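Side-chain contact in SusD superfamily protein (Parabacteroides distasonis, PDB 3OTN), which probably binds carbohydrate nutrients at the bacterial outer membrane: residues 65-69 and 70-74. Sequence-based numbering, arbitrary orientation.
With EDO (1,2-ethanediol), chain L.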
loop_
_atom_site.group_PDB
_atom_site.type_symbol
_atom_site.label_atom_id
_atom_site.label_comp_id
_atom_site.label_asym_id
_atom_site.label_seq_id
_atom_site.Cartn_x
_atom_site.Cartn_y
_atom_site.Cartn_z
ATOM N N LYS A 65 -0.131 -16.963 -12.383
ATOM C CA LYS A 65 0.814 -17.984 -12.864
ATOM C C LYS A 65 2.245 -17.500 -13.103
ATOM O O LYS A 65 3.173 -18.169 -12.672
ATOM C CB LYS A 65 0.315 -18.688 -14.148
ATOM N N ASP A 66 2.423 -16.383 -13.821
ATOM C CA ASP A 66 3.778 -15.806 -14.052
ATOM C C ASP A 66 4.544 -15.622 -12.704
ATOM O O ASP A 66 5.732 -15.923 -12.594
ATOM C CB ASP A 66 3.706 -14.418 -14.702
ATOM C CG ASP A 66 3.589 -14.436 -16.214
ATOM O OD1 ASP A 66 3.294 -15.481 -16.819
ATOM O OD2 ASP A 66 3.754 -13.331 -16.781
ATOM N N PHE A 67 3.834 -15.105 -11.715
ATOM C CA PHE A 67 4.389 -14.782 -10.402
ATOM C C PHE A 67 4.679 -16.079 -9.636
ATOM O O PHE A 67 5.773 -16.241 -9.111
ATOM C CB PHE A 67 3.456 -13.851 -9.618
ATOM C CG PHE A 67 3.156 -12.553 -10.343
ATOM C CD1 PHE A 67 2.141 -12.498 -11.267
ATOM C CD2 PHE A 67 3.929 -11.425 -10.148
ATOM C CE1 PHE A 67 1.857 -11.347 -11.979
ATOM C CE2 PHE A 67 3.664 -10.248 -10.871
ATOM C CZ PHE A 67 2.604 -10.219 -11.776
ATOM N N GLN A 68 3.720 -17.007 -9.609
ATOM C CA GLN A 68 3.970 -18.345 -9.002
ATOM C C GLN A 68 5.138 -19.116 -9.609
ATOM O O GLN A 68 5.868 -19.818 -8.903
ATOM C CB GLN A 68 2.721 -19.236 -9.080
ATOM C CG GLN A 68 2.787 -20.448 -8.168
ATOM C CD GLN A 68 1.461 -21.183 -8.093
ATOM O OE1 GLN A 68 0.860 -21.476 -9.115
ATOM N NE2 GLN A 68 1.002 -21.478 -6.873
ATOM N N ASP A 69 5.293 -19.006 -10.922
ATOM C CA ASP A 69 6.304 -19.769 -11.634
ATOM C C ASP A 69 7.671 -19.100 -11.673
ATOM O O ASP A 69 8.621 -19.672 -12.226
ATOM C CB ASP A 69 5.832 -20.055 -13.064
ATOM C CG ASP A 69 4.661 -21.030 -13.113
ATOM O OD1 ASP A 69 4.398 -21.713 -12.102
ATOM O OD2 ASP A 69 4.017 -21.104 -14.171
ATOM N N LEU A 70 7.781 -17.902 -11.100
ATOM C CA LEU A 70 8.985 -17.090 -11.256
ATOM C C LEU A 70 9.330 -16.911 -12.745
ATOM O O LEU A 70 10.470 -17.133 -13.170
ATOM C CB LEU A 70 10.140 -17.671 -10.436
ATOM C CG LEU A 70 10.467 -16.943 -9.129
ATOM C CD1 LEU A 70 9.292 -16.788 -8.214
ATOM C CD2 LEU A 70 11.611 -17.692 -8.441
ATOM N N LEU A 71 8.314 -16.555 -13.529
ATOM C CA LEU A 71 8.449 -16.244 -14.950
ATOM C C LEU A 71 7.896 -14.861 -15.298
ATOM O O LEU A 71 7.552 -14.607 -16.435
ATOM C CB LEU A 71 7.696 -17.277 -15.789
ATOM C CG LEU A 71 8.156 -18.721 -15.670
ATOM C CD1 LEU A 71 7.326 -19.569 -16.641
ATOM C CD2 LEU A 71 9.654 -18.810 -15.963
ATOM N N VAL A 72 7.812 -13.987 -14.317
ATOM C CA VAL A 72 7.493 -12.593 -14.530
ATOM C C VAL A 72 8.443 -12.017 -15.607
ATOM O O VAL A 72 9.660 -12.328 -15.629
ATOM C CB VAL A 72 7.548 -11.822 -13.193
ATOM C CG1 VAL A 72 7.433 -10.297 -13.392
ATOM C CG2 VAL A 72 6.403 -12.301 -12.279
ATOM N N SER A 73 7.861 -11.252 -16.528
ATOM C CA SER A 73 8.591 -10.714 -17.693
ATOM C C SER A 73 8.150 -9.285 -17.958
ATOM O O SER A 73 7.233 -8.757 -17.283
ATOM C CB SER A 73 8.326 -11.569 -18.942
ATOM O OG SER A 73 7.045 -11.307 -19.495
ATOM N N ASP A 74 8.779 -8.666 -18.959
ATOM C CA ASP A 74 8.390 -7.313 -19.367
ATOM C C ASP A 74 6.973 -7.251 -19.970
ATOM O O ASP A 74 6.453 -6.178 -20.166
ATOM C CB ASP A 74 9.436 -6.703 -20.321
ATOM C CG ASP A 74 9.702 -7.544 -21.532
ATOM O OD1 ASP A 74 8.955 -8.534 -21.784
ATOM O OD2 ASP A 74 10.696 -7.216 -22.224
HETATM C C1 EDO L . 12.328 -13.653 -14.316
HETATM O O1 EDO L . 10.979 -13.836 -13.905
HETATM C C2 EDO L . 12.824 -14.942 -14.931
HETATM O O2 EDO L . 12.952 -15.868 -13.860
HETATM O O HOH W 1 4.742 -13.000 -19.129
#
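V72 lays its CG2 methyl over one face of the F67 ring, where the chain folds back against the helix it has just left. The methyl stands 3.8 Å from the ring centroid, 29° off the normal, a CH-pi contact displaced toward one side of the ring: CG2 comes to 3.4 Å from F67 CD2. With CG1 anti to the backbone N (chi1 171°), V72 has CG2 beside that N, on the helix side. This is the tight part, and F67 is buried.

The turn that brings V72 there is a Schellman motif. L70 takes a positive phi of 53°, and two amides reach back into the last helical turn. L71 N donates to D66 O at 2.8 Å, nearly straight and in the carbonyl plane; L70 N to F67 O is longer at 3.3 Å, with the donor well above the plane of F67's carbonyl.

The other flank is looser and wetter. Exposed L71 rests its CG 3.7 Å from D69 CB. A water donates to D66 OD2 at 2.6 Å and also hydrogen-bonds S73 OG; the same OD2 is hydrogen-bonded to S76 OG, so the carboxylate links the helix to the loop at S73, through the water, and at S76 directly. Away from this water, an ethanediol, probably from the crystallisation liquor, donates through O1 to V72 O and through O2 to L70 O.

All this closes the short helix 64-68 near the protein surface and starts the loop toward helix 79-100. Inward, F67 meets Y50 and M51. L70 touches M51 and Y456, and D74 pairs through its backbone with L467, at the start of helix 467-472.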